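Local structure of adenosine monophosphate-protein transferase FICD homolog (Caenorhabditis elegans, 5JJ6) at residues B[130-135]-B[342-347]; B[140-145]-B[306-311]; B[150-155]-B[173-178]. The protein is a FICD homolog of the Fic/DOC family, with a largely helical Fido domain, modelled here as an assembly of two copies. All blocks are in the same frame, centred on the assembly; numbering follows the deposited sequence.

Interaction 1 (B[130-135]-B[342-347])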
# COMPACT_ATOMS: atom_id res chain seq x y z
N ARG B 130 22.09 -22.70 1.97
CA ARG B 130 21.59 -21.38 1.57
C ARG B 130 20.47 -21.48 0.51
O ARG B 130 19.57 -20.64 0.45
CB ARG B 130 22.71 -20.44 1.14
CG ARG B 130 23.47 -20.81 -0.11
CD ARG B 130 24.58 -19.79 -0.33
NE ARG B 130 25.36 -20.04 -1.53
CZ ARG B 130 25.05 -19.57 -2.74
NH1 ARG B 130 23.95 -18.85 -2.91
NH2 ARG B 130 25.82 -19.85 -3.77
N ARG B 131 20.59 -22.46 -0.39
CA ARG B 131 19.47 -22.86 -1.25
C ARG B 131 18.15 -22.92 -0.47
O ARG B 131 17.17 -22.21 -0.77
CB ARG B 131 19.78 -24.21 -1.89
CG ARG B 131 18.76 -24.66 -2.95
CD ARG B 131 19.09 -26.05 -3.51
NE ARG B 131 20.36 -26.07 -4.24
CZ ARG B 131 20.50 -25.77 -5.52
NH1 ARG B 131 19.45 -25.41 -6.24
NH2 ARG B 131 21.70 -25.82 -6.10
N MET B 132 18.16 -23.78 0.54
CA MET B 132 17.00 -24.05 1.38
C MET B 132 16.58 -22.75 2.08
O MET B 132 15.40 -22.43 2.09
CB MET B 132 17.31 -25.16 2.38
CG MET B 132 16.06 -25.88 2.87
SD MET B 132 16.35 -27.64 3.16
CE MET B 132 14.83 -28.36 2.55
N MET B 133 17.53 -22.05 2.70
CA MET B 133 17.25 -20.79 3.40
C MET B 133 16.47 -19.81 2.51
O MET B 133 15.53 -19.16 2.97
CB MET B 133 18.55 -20.13 3.85
CG MET B 133 19.32 -20.88 4.92
SD MET B 133 20.40 -19.78 5.87
CE MET B 133 21.12 -18.77 4.57
N ARG B 134 16.89 -19.68 1.25
CA ARG B 134 16.28 -18.72 0.32
C ARG B 134 14.88 -19.21 -0.03
O ARG B 134 13.94 -18.42 -0.08
CB ARG B 134 17.14 -18.53 -0.93
CG ARG B 134 18.35 -17.63 -0.69
CD ARG B 134 18.05 -16.52 0.34
NE ARG B 134 19.25 -16.04 1.03
CZ ARG B 134 19.29 -14.97 1.81
NH1 ARG B 134 20.42 -14.59 2.40
NH2 ARG B 134 18.18 -14.25 1.97
N GLU B 135 14.77 -20.51 -0.32
CA GLU B 135 13.49 -21.12 -0.69
C GLU B 135 12.48 -20.97 0.47
O GLU B 135 11.25 -20.87 0.26
CB GLU B 135 13.68 -22.59 -1.06
N GLN B 342 13.41 -30.22 11.28
CA GLN B 342 13.48 -31.51 10.62
C GLN B 342 13.64 -31.34 9.11
O GLN B 342 14.35 -32.10 8.47
CB GLN B 342 12.26 -32.36 10.94
CG GLN B 342 12.51 -33.84 10.80
CD GLN B 342 13.64 -34.31 11.70
OE1 GLN B 342 14.82 -34.17 11.37
NE2 GLN B 342 13.29 -34.82 12.88
N ARG B 343 12.93 -30.36 8.55
CA ARG B 343 13.06 -30.04 7.13
C ARG B 343 14.52 -29.76 6.79
O ARG B 343 15.06 -30.31 5.83
CB ARG B 343 12.22 -28.82 6.75
CG ARG B 343 11.98 -28.68 5.27
CD ARG B 343 10.99 -27.56 4.97
NE ARG B 343 11.47 -26.74 3.85
CZ ARG B 343 12.26 -25.69 3.99
NH1 ARG B 343 12.65 -25.01 2.92
NH2 ARG B 343 12.68 -25.31 5.19
N TYR B 344 15.16 -28.90 7.59
CA TYR B 344 16.58 -28.62 7.33
C TYR B 344 17.51 -29.80 7.59
O TYR B 344 18.38 -30.10 6.78
CB TYR B 344 17.04 -27.42 8.15
CG TYR B 344 16.38 -26.13 7.75
CD1 TYR B 344 16.90 -25.38 6.70
CD2 TYR B 344 15.25 -25.65 8.40
CE1 TYR B 344 16.31 -24.20 6.31
CE2 TYR B 344 14.66 -24.46 8.01
CZ TYR B 344 15.20 -23.74 6.97
OH TYR B 344 14.63 -22.56 6.56
N ILE B 345 17.30 -30.50 8.71
CA ILE B 345 18.13 -31.63 9.11
C ILE B 345 18.10 -32.76 8.08
O ILE B 345 19.15 -33.22 7.62
CB ILE B 345 17.66 -32.19 10.48
CG1 ILE B 345 17.99 -31.23 11.63
CG2 ILE B 345 18.21 -33.60 10.72
CD1 ILE B 345 19.37 -30.64 11.57
N GLY B 346 16.90 -33.20 7.72
CA GLY B 346 16.69 -34.25 6.74
C GLY B 346 17.24 -34.01 5.34
O GLY B 346 17.51 -34.96 4.61
N ALA B 347 17.37 -32.75 4.96
CA ALA B 347 17.91 -32.40 3.64
C ALA B 347 19.45 -32.47 3.57
O ALA B 347 20.05 -31.96 2.63
CB ALA B 347 17.45 -31.02 3.25
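This is a largely side-chain packing contact between two nearly antiparallel helices at the surface of the helical Fido domain. Residues 130-135 lie near the start of helix 127-148, and 342-347 cover the last turn of helix 327-346 and the residue after it. The two short axes pass 11.0 Å apart at 154°, wide enough that long side chains must bridge the gap, and no hydrogen bond joins the two segments directly. Met132 does most of the bridging. Its CG stands anti to the backbone N (chi1 -156°), and the chain then bends at chi2 and chi3, so that different atoms serve different neighbours. Met132 CG lies over one face of the Arg343 guanidinium, 3.5 Å from Arg343 NH1, and the methyl CE covers the same face closer to CZ. Met132 CG also comes within 3.8 Å of Tyr344 CE1, while the sulfur makes an oblique Met-aromatic contact, 5.0 Å from Met132 SD to the centroid of the Tyr344 ring. At the last turn Met132 SD rests on Ala347 CB at 3.6 Å. Arg343 folds back so that its NH2 stands over one face of the Tyr344 ring, near the rim. The tyrosine hydroxyl hydrogen-bonds to Thr136 OG1 on helix 127-148, and the same OG1 receives a weak bond from Arg343 NH2. Tyr344 also meets Phe120, ring against ring, and packs on Pro302 and Pro303. Across these two segments the junction thus depends on dispersion and on a polarisable sulfur beside flat groups, whereas the polar tips find their partner one turn further along the helix.

Interaction 2 (B[140-145]-B[306-311])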
# COMPACT_ATOMS: atom_id res chain seq x y z
N TYR B 140 7.53 -19.74 3.63
CA TYR B 140 6.94 -19.02 4.73
C TYR B 140 5.81 -18.14 4.22
O TYR B 140 4.68 -18.22 4.71
CB TYR B 140 7.98 -18.18 5.48
CG TYR B 140 7.40 -17.50 6.70
CD1 TYR B 140 6.71 -16.29 6.59
CD2 TYR B 140 7.49 -18.10 7.96
CE1 TYR B 140 6.15 -15.69 7.70
CE2 TYR B 140 6.94 -17.49 9.08
CZ TYR B 140 6.27 -16.28 8.94
OH TYR B 140 5.71 -15.66 10.05
N VAL B 141 6.10 -17.30 3.23
CA VAL B 141 5.10 -16.35 2.76
C VAL B 141 3.84 -17.06 2.26
O VAL B 141 2.71 -16.66 2.60
CB VAL B 141 5.67 -15.45 1.66
CG1 VAL B 141 4.56 -14.61 1.01
CG2 VAL B 141 6.78 -14.57 2.24
N TYR B 142 4.06 -18.12 1.48
CA TYR B 142 2.96 -18.92 0.98
C TYR B 142 2.06 -19.35 2.11
O TYR B 142 0.86 -19.08 2.09
CB TYR B 142 3.44 -20.17 0.26
CG TYR B 142 2.28 -21.12 0.04
CD1 TYR B 142 1.20 -20.74 -0.74
CD2 TYR B 142 2.27 -22.39 0.60
CE1 TYR B 142 0.14 -21.58 -0.95
CE2 TYR B 142 1.20 -23.25 0.39
CZ TYR B 142 0.14 -22.84 -0.39
OH TYR B 142 -0.94 -23.67 -0.61
N HIS B 143 2.64 -20.05 3.09
CA HIS B 143 1.80 -20.62 4.12
C HIS B 143 1.10 -19.56 4.97
O HIS B 143 -0.12 -19.63 5.19
CB HIS B 143 2.64 -21.54 4.99
CG HIS B 143 2.89 -22.88 4.37
ND1 HIS B 143 1.89 -23.81 4.19
CD2 HIS B 143 4.01 -23.43 3.86
CE1 HIS B 143 2.39 -24.88 3.61
NE2 HIS B 143 3.68 -24.68 3.40
N THR B 144 1.84 -18.54 5.39
CA THR B 144 1.24 -17.53 6.24
C THR B 144 0.12 -16.73 5.54
O THR B 144 -0.80 -16.28 6.21
CB THR B 144 2.28 -16.56 6.83
OG1 THR B 144 1.70 -15.82 7.92
CG2 THR B 144 2.82 -15.58 5.78
N VAL B 145 0.19 -16.51 4.23
CA VAL B 145 -0.91 -15.79 3.57
C VAL B 145 -2.06 -16.73 3.17
O VAL B 145 -3.23 -16.33 3.16
CB VAL B 145 -0.43 -15.00 2.34
CG1 VAL B 145 0.64 -14.00 2.76
CG2 VAL B 145 0.07 -15.92 1.24
N LEU B 306 3.93 -22.44 10.11
CA LEU B 306 2.65 -23.05 10.46
C LEU B 306 1.89 -23.32 9.17
O LEU B 306 1.33 -22.39 8.57
CB LEU B 306 1.83 -22.15 11.40
CG LEU B 306 2.62 -21.46 12.50
CD1 LEU B 306 1.74 -20.46 13.27
CD2 LEU B 306 3.19 -22.51 13.43
N PRO B 307 1.90 -24.58 8.71
CA PRO B 307 1.40 -24.86 7.37
C PRO B 307 -0.11 -24.72 7.25
O PRO B 307 -0.84 -24.95 8.21
CB PRO B 307 1.85 -26.31 7.12
CG PRO B 307 2.01 -26.89 8.45
CD PRO B 307 2.43 -25.77 9.37
N VAL B 308 -0.56 -24.32 6.06
CA VAL B 308 -1.96 -24.00 5.80
C VAL B 308 -2.78 -25.28 5.81
O VAL B 308 -3.97 -25.25 6.11
CB VAL B 308 -2.13 -23.24 4.47
CG1 VAL B 308 -1.66 -24.09 3.28
CG2 VAL B 308 -3.58 -22.77 4.29
N GLU B 309 -2.13 -26.40 5.49
CA GLU B 309 -2.75 -27.72 5.59
C GLU B 309 -3.22 -28.01 7.01
O GLU B 309 -4.06 -28.88 7.24
CB GLU B 309 -1.77 -28.81 5.17
CG GLU B 309 -1.46 -28.88 3.69
CD GLU B 309 -0.25 -28.04 3.27
OE1 GLU B 309 0.48 -27.53 4.16
OE2 GLU B 309 -0.04 -27.91 2.04
N THR B 310 -2.64 -27.33 7.99
CA THR B 310 -3.02 -27.57 9.38
C THR B 310 -3.87 -26.42 9.94
O THR B 310 -4.05 -26.31 11.17
CB THR B 310 -1.77 -27.79 10.25
OG1 THR B 310 -1.05 -26.56 10.41
CG2 THR B 310 -0.86 -28.81 9.60
N ARG B 311 -4.39 -25.58 9.04
CA ARG B 311 -5.19 -24.41 9.42
C ARG B 311 -6.22 -24.72 10.55
O ARG B 311 -6.26 -24.02 11.57
CB ARG B 311 -5.90 -23.83 8.20
CG ARG B 311 -6.75 -22.63 8.51
CD ARG B 311 -7.31 -22.01 7.27
NE ARG B 311 -7.90 -20.69 7.50
CZ ARG B 311 -9.20 -20.46 7.60
NH1 ARG B 311 -10.08 -21.46 7.49
NH2 ARG B 311 -9.64 -19.22 7.81
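His143 ND1 accepts a hydrogen bond from the backbone N of Val308, at 3.1 Å with an N-H...N angle of 162°, joining helix 127-148 to the loop whose 3-10 turn at 308-309 leads into helix 311-321 of the Fido domain. The donor sits 26° out of the imidazole plane, so the bond is straight at the hydrogen but tilted at the ring. With ND1 used as acceptor, a neutral ring would carry its hydrogen on NE2. Around this bond, Pro307 CB approaches His143 CE1 obliquely at 3.8 Å, and Glu309 OE1 comes to the ring edge, 3.3 Å from His143 CE1, where its charge may polarise the C-H. Val308 CG1 packs against both His143 ND1 and the hydroxyl end of Tyr142, crossing that side chain at about a right angle. The preceding residue also lends a surface: Tyr142 CD2 lies 3.7 Å above the centre of the His143 ring. Further out, Ile305 touches His143, and His336 of helix 327-346 packs on Pro307. The next residue, Thr144, touches Arg286, and its carbonyl receives Arg289 NH2; both arginines belong to the family's HxFx(D/E)GNGRxxR signature. The turn itself is closed by Pro307 O, which accepts from Thr310 N and, on a lone pair in the carbonyl plane, from Thr310 OG1 at 2.7 Å.

Interaction 3 (B[150-155]-B[173-178])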
# COMPACT_ATOMS: atom_id res chain seq x y z
N ASN B 150 -5.69 -16.33 1.31
CA ASN B 150 -5.12 -16.04 -0.01
C ASN B 150 -5.10 -17.29 -0.89
O ASN B 150 -4.67 -18.36 -0.45
CB ASN B 150 -3.69 -15.50 0.15
CG ASN B 150 -3.16 -14.82 -1.08
OD1 ASN B 150 -3.24 -15.35 -2.19
ND2 ASN B 150 -2.58 -13.64 -0.90
N THR B 151 -5.57 -17.15 -2.13
CA THR B 151 -5.67 -18.32 -3.02
C THR B 151 -4.48 -18.50 -3.97
O THR B 151 -4.49 -19.41 -4.78
CB THR B 151 -6.95 -18.29 -3.87
OG1 THR B 151 -6.82 -17.29 -4.88
CG2 THR B 151 -8.15 -17.96 -3.01
N LEU B 152 -3.45 -17.67 -3.87
CA LEU B 152 -2.25 -17.91 -4.67
C LEU B 152 -1.61 -19.25 -4.29
O LEU B 152 -1.64 -19.68 -3.14
CB LEU B 152 -1.24 -16.77 -4.51
CG LEU B 152 -1.67 -15.53 -5.35
CD1 LEU B 152 -0.85 -14.27 -5.09
CD2 LEU B 152 -1.69 -15.88 -6.84
N SER B 153 -1.02 -19.91 -5.27
CA SER B 153 -0.36 -21.17 -5.04
C SER B 153 1.05 -20.96 -4.56
O SER B 153 1.57 -19.84 -4.62
CB SER B 153 -0.31 -21.99 -6.33
OG SER B 153 -1.46 -21.76 -7.12
N LEU B 154 1.67 -22.05 -4.10
CA LEU B 154 3.08 -22.02 -3.76
C LEU B 154 3.88 -21.66 -5.02
O LEU B 154 4.80 -20.85 -4.97
CB LEU B 154 3.55 -23.37 -3.19
CG LEU B 154 5.06 -23.47 -2.91
CD1 LEU B 154 5.54 -22.34 -2.00
CD2 LEU B 154 5.43 -24.81 -2.34
N GLY B 155 3.52 -22.26 -6.15
CA GLY B 155 4.23 -22.01 -7.40
C GLY B 155 4.03 -20.59 -7.89
O GLY B 155 4.97 -19.94 -8.36
N ARG B 173 -4.84 -7.75 -5.09
CA ARG B 173 -4.70 -7.69 -3.66
C ARG B 173 -3.90 -8.84 -3.16
O ARG B 173 -3.12 -8.68 -2.29
CB ARG B 173 -6.07 -7.67 -3.03
CG ARG B 173 -6.13 -7.39 -1.56
CD ARG B 173 -7.46 -7.83 -1.01
NE ARG B 173 -7.51 -9.27 -0.82
CZ ARG B 173 -8.23 -10.11 -1.54
NH1 ARG B 173 -8.99 -9.69 -2.52
NH2 ARG B 173 -8.18 -11.39 -1.26
N GLU B 174 -4.11 -10.02 -3.69
CA GLU B 174 -3.35 -11.20 -3.27
C GLU B 174 -1.85 -11.06 -3.61
O GLU B 174 -0.98 -11.43 -2.80
CB GLU B 174 -3.92 -12.47 -3.89
CG GLU B 174 -5.38 -12.73 -3.57
CD GLU B 174 -5.86 -14.07 -4.13
OE1 GLU B 174 -5.98 -14.18 -5.39
OE2 GLU B 174 -6.15 -14.99 -3.32
N HIS B 175 -1.56 -10.59 -4.83
CA HIS B 175 -0.19 -10.24 -5.18
C HIS B 175 0.43 -9.32 -4.13
O HIS B 175 1.48 -9.62 -3.55
CB HIS B 175 -0.12 -9.57 -6.55
CG HIS B 175 -0.41 -10.49 -7.69
ND1 HIS B 175 -1.68 -10.94 -7.99
CD2 HIS B 175 0.41 -11.06 -8.60
CE1 HIS B 175 -1.63 -11.74 -9.04
NE2 HIS B 175 -0.37 -11.83 -9.43
N ASN B 176 -0.26 -8.21 -3.87
CA ASN B 176 0.26 -7.23 -2.92
C ASN B 176 0.47 -7.79 -1.51
O ASN B 176 1.40 -7.35 -0.81
CB ASN B 176 -0.68 -6.04 -2.85
CG ASN B 176 -0.41 -5.04 -3.94
OD1 ASN B 176 0.66 -5.07 -4.58
ND2 ASN B 176 -1.36 -4.14 -4.17
N GLU B 177 -0.37 -8.75 -1.10
CA GLU B 177 -0.20 -9.44 0.17
C GLU B 177 1.06 -10.29 0.18
O GLU B 177 1.83 -10.26 1.14
CB GLU B 177 -1.42 -10.30 0.47
CG GLU B 177 -2.59 -9.51 1.03
CD GLU B 177 -3.89 -10.32 1.11
OE1 GLU B 177 -3.87 -11.55 0.87
OE2 GLU B 177 -4.94 -9.70 1.44
N VAL B 178 1.28 -11.03 -0.90
CA VAL B 178 2.48 -11.83 -1.01
C VAL B 178 3.73 -10.95 -0.90
O VAL B 178 4.61 -11.18 -0.06
CB VAL B 178 2.49 -12.62 -2.34
CG1 VAL B 178 3.84 -13.21 -2.64
CG2 VAL B 178 1.45 -13.73 -2.29
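Glu174, on helix 172-191, reaches across to the loop after helix 127-148 and there meets Asn150, Thr151 and Leu152. Its CB already touches both branches of the Asn150 amide, with Asn150 OD1 3.4 Å from Glu174 CB, and lies near Leu152 CD1. CG, anti to the carbonyl carbon (chi1 -58°), continues past the amide, and the extended chain brings the carboxylate to within 13° of the amide plane. At the tip, OE2 is gripped twice by one residue: Thr151 N donates to Glu174 OE2 at 2.5 Å from above the carboxylate plane, and Thr151 OG1 donates to the syn lone pair of Glu174 OE2 at 2.9 Å. OE1 has a long, weak ion pair with Lys170 NZ, which also bonds Thr151 OG1. Asn150 OD1 and Glu174 OE2 are both acceptors and do not bond; OD1 instead takes Leu152 N at 2.9 Å, an Asx turn that fixes the amide. Its ND2 consequently faces helix 172-191, giving weak bonds to Glu174 O and, at 3.0 Å, from Asn150 ND2 to Glu177 OE1. Glu177 OE1 also lies close to Glu148 OE1, which may raise the pKa of one of the two acids, while Glu177 OE2 takes a weak salt bridge from Arg173 NE. Residues 144-149 match the (S/T)xxxE(G/N) signature of the Fic inhibitory helix, so the contact lies directly after that motif. Beside the polar contacts, Leu152 CD1 lies over one face of the His175 ring and meets Val178 CG2 at 3.7 Å. Ile160 of helix 154-162 and Val141 of helix 127-148 border this apolar patch, and on helix 172-191 Asn176 hydrogen-bonds to Asn176 of the second subunit.

Helix 127-148 links all three contacts: interaction 1 uses its first turns, interaction 2 its later turns, and interaction 3 begins just beyond its end. Interactions 1 and 2 have centres about 17 Å apart and do not touch; both involve the C-terminal region, residues 306-311 and 342-347. Interactions 2 and 3, with centres about 12 Å apart, meet directly: Val145 O lies 3.1 Å from Asn150 N, a probable hydrogen bond, and Tyr142 CE1 packs on Leu152 O. Interactions 1 and 3 stand about 23 Å apart between centres. Interaction 2 lies beside the Fic-signature arginines, and interaction 3 beside the subunit interface.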